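MccB protein (Escherichia coli, PDB 6OM4) catalyses an ATP-dependent step in microcin C7 biosynthesis, joining an adenosine nucleotide to the N-formylated MccA peptide through a phosphoramidate link. Local coordinates at residues Glu36-Thr41 against Arg70-Asn75; Ile143-Asp148 against Lys202-Asp207; Ile235-Val240 against Ala300-Asp305. All coordinates share one frame; numbering follows the deposited sequence.

Two of the three contacts belong to the nucleotide-binding body of the enzyme, while contact 1 stands well apart. Contacts 2 and 3 both reach the large mixed sheet of the ThiF-family domain, with centres about 17 Å apart and nearest atoms about 8 Å apart. Contact 2 includes Asp146, which binds the ribose, and Asp148, which binds the magnesium ion. Contact 3 sets helix 292-311 against strand 234-240, whose Tyr239 touches the adenosine ligand and bonds to the bound peptide. Contact 1 joins two helices near the N-terminus, its centre about 48 Å from that of contact 2 and about 36 Å from that of contact 3, away from the annotated sites.

Contact 1: Glu36-Thr41 against Arg70-Asn75; sequences ENIIKT and RFLKEN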
loop_
_atom_site.group_PDB
_atom_site.type_symbol
_atom_site.label_atom_id
_atom_site.label_comp_id
_atom_site.label_asym_id
_atom_site.label_seq_id
_atom_site.Cartn_x
_atom_site.Cartn_y
_atom_site.Cartn_z
ATOM N N GLU A 36 -3.568 -20.220 29.783
ATOM C CA GLU A 36 -3.278 -19.612 31.088
ATOM C C GLU A 36 -1.769 -19.454 31.235
ATOM O O GLU A 36 -1.292 -18.441 31.744
ATOM C CB GLU A 36 -3.900 -20.461 32.211
ATOM C CG GLU A 36 -5.421 -20.415 32.206
ATOM C CD GLU A 36 -6.100 -21.275 33.277
ATOM O OE1 GLU A 36 -5.366 -22.051 33.950
ATOM O OE2 GLU A 36 -7.375 -21.219 33.405
ATOM N N ASN A 37 -1.011 -20.468 30.823
ATOM C CA ASN A 37 0.441 -20.408 30.935
ATOM C C ASN A 37 1.041 -19.383 29.961
ATOM O O ASN A 37 2.042 -18.727 30.282
ATOM C CB ASN A 37 1.090 -21.777 30.741
ATOM C CG ASN A 37 0.997 -22.658 31.978
ATOM O OD1 ASN A 37 0.768 -22.178 33.118
ATOM N ND2 ASN A 37 1.189 -23.941 31.761
ATOM N N ILE A 38 0.455 -19.236 28.765
ATOM C CA ILE A 38 0.923 -18.195 27.846
ATOM C C ILE A 38 0.737 -16.820 28.500
ATOM O O ILE A 38 1.576 -15.927 28.383
ATOM C CB ILE A 38 0.186 -18.286 26.497
ATOM C CG1 ILE A 38 0.508 -19.600 25.763
ATOM C CG2 ILE A 38 0.474 -17.047 25.661
ATOM C CD1 ILE A 38 -0.462 -19.957 24.634
ATOM N N ILE A 39 -0.410 -16.633 29.152
ATOM C CA ILE A 39 -0.699 -15.325 29.850
ATOM C C ILE A 39 0.354 -15.076 30.922
ATOM O O ILE A 39 0.898 -13.973 31.001
ATOM C CB ILE A 39 -2.108 -15.300 30.448
ATOM C CG1 ILE A 39 -3.176 -15.271 29.355
ATOM C CG2 ILE A 39 -2.268 -14.123 31.404
ATOM C CD1 ILE A 39 -4.543 -15.703 29.803
ATOM N N LYS A 40 0.652 -16.100 31.743
ATOM C CA LYS A 40 1.632 -15.937 32.830
ATOM C C LYS A 40 3.007 -15.604 32.248
ATOM O O LYS A 40 3.720 -14.755 32.789
ATOM C CB LYS A 40 1.716 -17.205 33.692
ATOM C CG LYS A 40 0.479 -17.525 34.525
ATOM C CD LYS A 40 0.584 -18.940 35.125
ATOM C CE LYS A 40 -0.306 -19.151 36.326
ATOM N NZ LYS A 40 0.014 -20.420 37.032
ATOM N N THR A 41 3.371 -16.238 31.129
ATOM C CA THR A 41 4.630 -15.981 30.460
ATOM C C THR A 41 4.660 -14.539 29.923
ATOM O O THR A 41 5.617 -13.795 30.153
ATOM C CB THR A 41 4.905 -17.015 29.359
ATOM O OG1 THR A 41 4.919 -18.305 29.977
ATOM C CG2 THR A 41 6.209 -16.804 28.614
ATOM N N ARG A 70 8.400 -19.479 23.107
ATOM C CA ARG A 70 8.525 -19.753 21.653
ATOM C C ARG A 70 7.255 -19.276 20.925
ATOM O O ARG A 70 7.312 -18.638 19.861
ATOM C CB ARG A 70 8.798 -21.242 21.397
ATOM C CG ARG A 70 8.990 -21.660 19.933
ATOM C CD ARG A 70 7.761 -22.219 19.227
ATOM N NE ARG A 70 7.090 -23.180 20.066
ATOM C CZ ARG A 70 5.789 -23.374 20.158
ATOM N NH1 ARG A 70 5.367 -24.422 20.837
ATOM N NH2 ARG A 70 4.917 -22.555 19.605
ATOM N N PHE A 71 6.109 -19.595 21.495
ATOM C CA PHE A 71 4.816 -19.216 20.958
ATOM C C PHE A 71 4.695 -17.686 20.850
ATOM O O PHE A 71 4.282 -17.160 19.819
ATOM C CB PHE A 71 3.707 -19.815 21.823
ATOM C CG PHE A 71 2.313 -19.312 21.543
ATOM C CD1 PHE A 71 1.881 -18.098 22.057
ATOM C CD2 PHE A 71 1.437 -20.067 20.787
ATOM C CE1 PHE A 71 0.614 -17.608 21.772
ATOM C CE2 PHE A 71 0.150 -19.606 20.536
ATOM C CZ PHE A 71 -0.257 -18.383 21.030
ATOM N N LEU A 72 5.004 -16.978 21.934
ATOM C CA LEU A 72 4.928 -15.506 21.924
ATOM C C LEU A 72 5.925 -14.904 20.928
ATOM O O LEU A 72 5.616 -13.940 20.235
ATOM C CB LEU A 72 5.153 -14.999 23.343
ATOM C CG LEU A 72 4.014 -15.319 24.313
ATOM C CD1 LEU A 72 4.432 -15.059 25.756
ATOM C CD2 LEU A 72 2.816 -14.463 23.991
ATOM N N LYS A 73 7.141 -15.446 20.862
ATOM C CA LYS A 73 8.169 -14.969 19.969
ATOM C C LYS A 73 7.798 -15.163 18.496
ATOM O O LYS A 73 8.053 -14.274 17.664
ATOM C CB LYS A 73 9.476 -15.741 20.191
ATOM C CG LYS A 73 10.342 -15.318 21.360
ATOM C CD LYS A 73 11.740 -15.946 21.230
ATOM C CE LYS A 73 12.772 -14.986 20.688
ATOM N NZ LYS A 73 12.220 -14.159 19.594
ATOM N N GLU A 74 7.315 -16.361 18.132
ATOM C CA GLU A 74 7.124 -16.691 16.712
ATOM C C GLU A 74 5.957 -15.884 16.125
ATOM O O GLU A 74 5.840 -15.785 14.909
ATOM C CB GLU A 74 6.960 -18.202 16.543
ATOM C CG GLU A 74 5.594 -18.717 16.958
ATOM C CD GLU A 74 5.464 -20.233 16.987
ATOM O OE1 GLU A 74 6.448 -20.920 16.643
ATOM O OE2 GLU A 74 4.371 -20.733 17.409
ATOM N N ASN A 75 5.116 -15.313 16.989
ATOM C CA ASN A 75 4.039 -14.418 16.554
ATOM C C ASN A 75 4.418 -12.928 16.715
ATOM O O ASN A 75 3.574 -12.077 16.474
ATOM C CB ASN A 75 2.759 -14.774 17.299
ATOM C CG ASN A 75 2.224 -16.123 16.871
ATOM O OD1 ASN A 75 1.754 -16.276 15.747
ATOM N ND2 ASN A 75 2.294 -17.091 17.752
#
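Ile38 and Thr41 of helix 32-43 pack against Phe71 and Leu72 near the C-terminal end of helix 62-74, a buried apolar helix-helix contact in the N-terminal part of the chain. The short axes pass 10.5 Å apart at a crossing angle of -71°, so the helices meet over a short patch centred on Ile38 and Leu72.

Ile38 does most of the work through two branches. Its CD1 sits 3.8 Å from the centroid of the Phe71 ring, almost on the ring normal, which makes a CH-pi contact over the face. Its CG2 lies 3.9 Å from Leu72 CD2 and equally near Phe71 CE1. Phe71 swings its ring out with CG anti to the backbone N (chi1 169°), which lays one face under the isoleucine tip. The opposite face has Asn75 ND2 above its centre, and that amide is tied back by a 2.9 Å hydrogen bond from Asn75 ND2 to Phe71 O, so the ring is sandwiched.

Thr41 brings its methyl, CG2, to 3.8 Å from Leu72 CD1. Its hydroxyl stays within its own helix: Thr41 OG1 donates to Asn37 O at 2.9 Å, while Thr41 N reaches the same oxygen from the other face of the carbonyl plane.

Around this patch, Val29 of strand 27-29 touches both Ile38 and Phe71, Cys68 one turn back on helix 62-74 meets Ile38 and Thr41, and Ile78 of strand 78-80 packs on Leu72.

Contact 2: Ile143-Asp148 against Lys202-Asp207; sequences ILIDND and KVPEAD. With MG (magnesium ion), chain F; ND7 (5'-O-[(S)-amino(hydroxy)phosphoryl]adenosine), chain M.
Ile145 meets Val203 because its CG1 lies beside the backbone N (chi1 -46°) and the chain then runs on extended, carrying CD1 across to the loop before strand 208-211. Val203 answers with CG1 anti to its own backbone N (chi1 177°), and Ile145 CD1 comes within 3.8 Å of Val203 CG1. Pro204 adds a looser touch at the ring carbon next to its nitrogen, Pro204 CD, 4.4 Å from Ile145 CD1. The result is a small apolar contact between strand and loop, with Val119 and Leu121 of strand 117-121 also touching Ile145.

Further along the same segment, Asp146 and Asp148 face the ligands. Asp146 holds the ribose with both oxygens: ND7 O2' donates to Asp146 OD1 at 2.7 Å, and ND7 O3' to Asp146 OD2 at 2.7 Å. Asp146 OD1 also accepts from Asp148 N at 2.9 Å, closing an Asx turn. Asp148 OD2 binds the magnesium ion at 2.1 Å, and Asp148 OD1 takes a hydrogen bond from a water on that metal.

The chemistry suggests linked roles: one carboxylate accepts from both ribose hydroxyls and shapes the turn, and the turn probably helps to set Asp148 toward the magnesium ion, beside the pyrophosphate.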
loop_
_atom_site.group_PDB
_atom_site.type_symbol
_atom_site.label_atom_id
_atom_site.label_comp_id
_atom_site.label_asym_id
_atom_site.label_seq_id
_atom_site.Cartn_x
_atom_site.Cartn_y
_atom_site.Cartn_z
ATOM N N ILE A 143 6.679 14.007 -5.027
ATOM C CA ILE A 143 6.609 14.820 -6.255
ATOM C C ILE A 143 5.214 14.637 -6.833
ATOM O O ILE A 143 4.827 13.517 -7.127
ATOM C CB ILE A 143 7.655 14.408 -7.303
ATOM C CG1 ILE A 143 9.037 14.182 -6.701
ATOM C CG2 ILE A 143 7.661 15.413 -8.456
ATOM C CD1 ILE A 143 9.595 15.330 -5.974
ATOM N N LEU A 144 4.469 15.737 -6.926
ATOM C CA LEU A 144 3.115 15.734 -7.416
ATOM C C LEU A 144 3.072 16.203 -8.874
ATOM O O LEU A 144 3.531 17.302 -9.204
ATOM C CB LEU A 144 2.275 16.671 -6.545
ATOM C CG LEU A 144 2.359 16.434 -5.052
ATOM C CD1 LEU A 144 1.760 17.613 -4.330
ATOM C CD2 LEU A 144 1.667 15.130 -4.682
ATOM N N ILE A 145 2.447 15.393 -9.725
ATOM C CA ILE A 145 2.329 15.678 -11.170
ATOM C C ILE A 145 0.863 15.662 -11.590
ATOM O O ILE A 145 0.163 14.640 -11.498
ATOM C CB ILE A 145 3.148 14.656 -11.981
ATOM C CG1 ILE A 145 4.529 14.480 -11.336
ATOM C CG2 ILE A 145 3.230 15.050 -13.458
ATOM C CD1 ILE A 145 5.476 13.568 -12.129
ATOM N N ASP A 146 0.431 16.796 -12.132
ATOM C CA ASP A 146 -0.905 16.943 -12.693
ATOM C C ASP A 146 -0.910 18.281 -13.418
ATOM O O ASP A 146 -0.039 19.116 -13.166
ATOM C CB ASP A 146 -1.992 16.894 -11.606
ATOM C CG ASP A 146 -3.338 16.332 -12.071
ATOM O OD1 ASP A 146 -3.882 16.806 -13.114
ATOM O OD2 ASP A 146 -3.825 15.374 -11.423
ATOM N N ASN A 147 -1.928 18.495 -14.247
ATOM C CA ASN A 147 -2.089 19.779 -14.892
ATOM C C ASN A 147 -3.535 20.252 -14.771
ATOM O O ASN A 147 -3.887 21.239 -15.386
ATOM C CB ASN A 147 -1.740 19.692 -16.370
ATOM C CG ASN A 147 -1.541 21.057 -16.980
ATOM O OD1 ASN A 147 -0.900 21.910 -16.353
ATOM N ND2 ASN A 147 -2.085 21.266 -18.175
ATOM N N ASP A 148 -4.348 19.597 -13.927
ATOM C CA ASP A 148 -5.751 19.942 -13.821
ATOM C C ASP A 148 -6.049 20.958 -12.704
ATOM O O ASP A 148 -5.328 21.124 -11.729
ATOM C CB ASP A 148 -6.568 18.679 -13.587
ATOM C CG ASP A 148 -8.041 18.779 -13.930
ATOM O OD1 ASP A 148 -8.439 19.710 -14.690
ATOM O OD2 ASP A 148 -8.797 17.895 -13.454
ATOM N N LYS A 202 9.904 13.522 -18.905
ATOM C CA LYS A 202 9.858 14.685 -18.020
ATOM C C LYS A 202 9.568 14.269 -16.569
ATOM O O LYS A 202 9.557 15.113 -15.661
ATOM C CB LYS A 202 8.786 15.691 -18.462
ATOM C CG LYS A 202 9.129 16.507 -19.703
ATOM C CD LYS A 202 8.379 16.084 -20.946
ATOM C CE LYS A 202 8.408 17.099 -22.072
ATOM N NZ LYS A 202 7.270 18.040 -21.985
ATOM N N VAL A 203 9.276 12.983 -16.340
ATOM C CA VAL A 203 8.935 12.510 -15.007
ATOM C C VAL A 203 10.201 12.019 -14.313
ATOM O O VAL A 203 10.876 11.116 -14.820
ATOM C CB VAL A 203 7.866 11.406 -15.075
ATOM C CG1 VAL A 203 7.554 10.867 -13.694
ATOM C CG2 VAL A 203 6.594 11.872 -15.768
ATOM N N PRO A 204 10.564 12.584 -13.143
ATOM C CA PRO A 204 11.812 12.228 -12.473
ATOM C C PRO A 204 11.838 10.766 -12.007
ATOM O O PRO A 204 10.801 10.182 -11.749
ATOM C CB PRO A 204 11.924 13.169 -11.276
ATOM C CG PRO A 204 10.901 14.263 -11.561
ATOM C CD PRO A 204 9.824 13.638 -12.435
ATOM N N GLU A 205 13.042 10.188 -12.008
ATOM C CA GLU A 205 13.337 8.933 -11.357
ATOM C C GLU A 205 12.957 9.055 -9.881
ATOM O O GLU A 205 13.044 10.133 -9.306
ATOM C CB GLU A 205 14.825 8.619 -11.537
ATOM C CG GLU A 205 15.358 7.454 -10.736
ATOM C CD GLU A 205 16.849 7.217 -10.980
ATOM O OE1 GLU A 205 17.523 8.147 -11.530
ATOM O OE2 GLU A 205 17.346 6.101 -10.635
ATOM N N ALA A 206 12.538 7.938 -9.274
ATOM C CA ALA A 206 12.208 7.898 -7.871
ATOM C C ALA A 206 12.283 6.446 -7.382
ATOM O O ALA A 206 12.435 5.528 -8.177
ATOM C CB ALA A 206 10.824 8.476 -7.658
ATOM N N ASP A 207 12.099 6.252 -6.077
ATOM C CA ASP A 207 12.069 4.895 -5.508
ATOM C C ASP A 207 10.925 4.097 -6.136
ATOM O O ASP A 207 11.084 2.889 -6.352
ATOM C CB ASP A 207 11.998 4.944 -3.977
ATOM C CG ASP A 207 13.303 5.455 -3.372
ATOM O OD1 ASP A 207 14.216 4.634 -3.224
ATOM O OD2 ASP A 207 13.437 6.673 -3.117
HETATM MG MG MG F . -10.841 17.459 -13.586
HETATM O O1A ND7 M . -10.053 11.246 -12.500
HETATM P PA ND7 M . -9.346 10.797 -11.253
HETATM O O2A ND7 M . -10.036 11.044 -9.919
HETATM N N3A ND7 M . -9.134 9.128 -11.481
HETATM O "O5'" ND7 M . -7.896 11.421 -11.095
HETATM C "C5'" ND7 M . -7.015 11.288 -12.252
HETATM C "C4'" ND7 M . -5.983 12.436 -12.106
HETATM C "C3'" ND7 M . -6.688 13.788 -12.466
HETATM O "O3'" ND7 M . -6.468 14.767 -11.526
HETATM C "C2'" ND7 M . -6.133 14.036 -13.933
HETATM O "O2'" ND7 M . -5.945 15.485 -14.171
HETATM C "C1'" ND7 M . -4.932 13.444 -13.960
HETATM O "O4'" ND7 M . -5.036 12.179 -12.952
HETATM N N9 ND7 M . -4.503 12.880 -15.209
HETATM C C4 ND7 M . -3.299 13.093 -15.809
HETATM C C5 ND7 M . -3.281 12.368 -16.946
HETATM N N7 ND7 M . -4.454 11.701 -17.045
HETATM C C8 ND7 M . -5.170 12.010 -15.982
HETATM N N3 ND7 M . -2.248 13.861 -15.450
HETATM C C2 ND7 M . -1.196 13.885 -16.211
HETATM N N1 ND7 M . -1.155 13.192 -17.354
HETATM C C6 ND7 M . -2.150 12.434 -17.733
HETATM N N6 ND7 M . -2.080 11.692 -18.979
HETATM O O HOH W 1 -10.909 19.024 -14.916
HETATM O O HOH W 2 -12.864 17.143 -13.844
HETATM O O HOH W 3 -11.091 18.770 -12.029
HETATM O O HOH W 4 -10.412 16.029 -15.191
#

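Contact 3: Ile235-Val240 against Ala300-Asp305; sequences INAGYV and ALCAAD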
loop_
_atom_site.group_PDB
_atom_site.type_symbol
_atom_site.label_atom_id
_atom_site.label_comp_id
_atom_site.label_asym_id
_atom_site.label_seq_id
_atom_site.Cartn_x
_atom_site.Cartn_y
_atom_site.Cartn_z
ATOM N N ILE A 235 3.584 1.325 -9.224
ATOM C CA ILE A 235 2.384 0.644 -8.869
ATOM C C ILE A 235 1.189 1.393 -9.473
ATOM O O ILE A 235 1.174 2.608 -9.475
ATOM C CB ILE A 235 2.271 0.491 -7.347
ATOM C CG1 ILE A 235 1.046 -0.370 -7.021
ATOM C CG2 ILE A 235 2.296 1.844 -6.624
ATOM C CD1 ILE A 235 0.931 -0.775 -5.574
ATOM N N ASN A 236 0.259 0.645 -10.061
ATOM C CA ASN A 236 -0.971 1.237 -10.608
ATOM C C ASN A 236 -2.086 1.045 -9.579
ATOM O O ASN A 236 -2.102 0.059 -8.886
ATOM C CB ASN A 236 -1.272 0.622 -11.976
ATOM C CG ASN A 236 -2.379 1.272 -12.767
ATOM O OD1 ASN A 236 -3.094 0.551 -13.460
ATOM N ND2 ASN A 236 -2.466 2.604 -12.773
ATOM N N ALA A 237 -3.054 1.984 -9.505
ATOM C CA ALA A 237 -4.258 1.727 -8.726
ATOM C C ALA A 237 -5.391 2.553 -9.311
ATOM O O ALA A 237 -5.145 3.546 -9.990
ATOM C CB ALA A 237 -4.064 2.096 -7.266
ATOM N N GLY A 238 -6.613 2.147 -8.985
ATOM C CA GLY A 238 -7.773 2.854 -9.424
ATOM C C GLY A 238 -8.994 1.971 -9.294
ATOM O O GLY A 238 -9.148 1.289 -8.317
ATOM N N TYR A 239 -9.878 2.050 -10.284
ATOM C CA TYR A 239 -11.149 1.347 -10.222
ATOM C C TYR A 239 -11.659 1.151 -11.650
ATOM O O TYR A 239 -11.378 1.948 -12.548
ATOM C CB TYR A 239 -12.170 2.103 -9.357
ATOM C CG TYR A 239 -12.103 3.588 -9.588
ATOM C CD1 TYR A 239 -12.735 4.184 -10.676
ATOM C CD2 TYR A 239 -11.302 4.365 -8.790
ATOM C CE1 TYR A 239 -12.580 5.544 -10.921
ATOM C CE2 TYR A 239 -11.188 5.719 -8.988
ATOM C CZ TYR A 239 -11.783 6.305 -10.089
ATOM O OH TYR A 239 -11.605 7.655 -10.234
ATOM N N VAL A 240 -12.416 0.071 -11.826
ATOM C CA VAL A 240 -13.225 -0.116 -12.969
ATOM C C VAL A 240 -14.663 -0.014 -12.460
ATOM O O VAL A 240 -15.172 -0.953 -11.840
ATOM C CB VAL A 240 -12.974 -1.452 -13.692
ATOM C CG1 VAL A 240 -13.700 -1.433 -15.017
ATOM C CG2 VAL A 240 -11.496 -1.699 -13.915
ATOM N N ALA A 300 -5.979 3.130 -0.524
ATOM C CA ALA A 300 -5.437 2.674 0.751
ATOM C C ALA A 300 -4.487 1.498 0.522
ATOM O O ALA A 300 -3.351 1.495 1.024
ATOM C CB ALA A 300 -6.542 2.263 1.678
ATOM N N LEU A 301 -4.952 0.489 -0.223
ATOM C CA LEU A 301 -4.144 -0.678 -0.395
ATOM C C LEU A 301 -2.933 -0.392 -1.297
ATOM O O LEU A 301 -1.863 -1.015 -1.082
ATOM C CB LEU A 301 -5.022 -1.808 -0.924
ATOM C CG LEU A 301 -6.009 -2.319 0.112
ATOM C CD1 LEU A 301 -7.086 -3.193 -0.520
ATOM C CD2 LEU A 301 -5.234 -3.066 1.207
ATOM N N CYS A 302 -3.044 0.560 -2.226
ATOM C CA CYS A 302 -1.911 1.032 -3.013
ATOM C C CYS A 302 -0.845 1.650 -2.084
ATOM O O CYS A 302 0.347 1.329 -2.160
ATOM C CB CYS A 302 -2.410 2.042 -4.052
ATOM S SG CYS A 302 -1.061 2.773 -5.025
ATOM N N ALA A 303 -1.277 2.539 -1.178
ATOM C CA ALA A 303 -0.346 3.187 -0.247
ATOM C C ALA A 303 0.347 2.120 0.620
ATOM O O ALA A 303 1.535 2.210 0.886
ATOM C CB ALA A 303 -1.038 4.206 0.606
ATOM N N ALA A 304 -0.407 1.104 1.067
ATOM C CA ALA A 304 0.165 0.037 1.919
ATOM C C ALA A 304 1.321 -0.638 1.194
ATOM O O ALA A 304 2.370 -0.917 1.793
ATOM C CB ALA A 304 -0.869 -0.999 2.251
ATOM N N ASP A 305 1.091 -0.980 -0.069
ATOM C CA ASP A 305 2.148 -1.624 -0.868
ATOM C C ASP A 305 3.365 -0.713 -1.080
ATOM O O ASP A 305 4.466 -1.218 -1.009
ATOM C CB ASP A 305 1.565 -2.183 -2.159
ATOM C CG ASP A 305 0.931 -3.563 -1.943
ATOM O OD1 ASP A 305 0.845 -4.061 -0.750
ATOM O OD2 ASP A 305 0.537 -4.152 -2.959
#
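Apolar contacts join Ile235 and Ala237 of strand 234-240 to Cys302 and Asp305 of helix 292-311. The closest is between small groups, Ala237 CB and Cys302 CB at 3.6 Å, where the two CA atoms also come nearest across the segments. Cys302 turns SG anti to its backbone N (chi1 177°), and the sulfur nestles between the two strand residues, 3.8 Å from Ala237 CB and 3.8 Å from Ile235 CG2. The other arm of Ile235 is fully extended, with CG1 anti to the backbone N (chi1 -174°), and takes the methyl one helical turn further on: Ile235 CD1 lies 3.7 Å from Asp305 CB, the two side chains crossing at about a right angle.

Polar groups look elsewhere. Asp305 meets the strand chiefly through CB, while its carboxylate is held by the Ser318 hydroxyl and the backbone N of Leu317. From the strand face turned away from the helix, Asn236 bonds through ND2 to Val211 O and through OD1 to the bound peptide. Tyr239, farther along, forms backbone hydrogen bonds with that peptide and touches the adenosine ligand.

The axes of the two short segments run nearly antiparallel, at 170°, and approach to 8.6 Å. A helix laid along a strand over Ile235, Ala237 and Cys302, with residues meeting peptide and adenosine ligand on the same strand, fits the layered alpha/beta Rossmann-like fold of the ThiF and E1 enzymes.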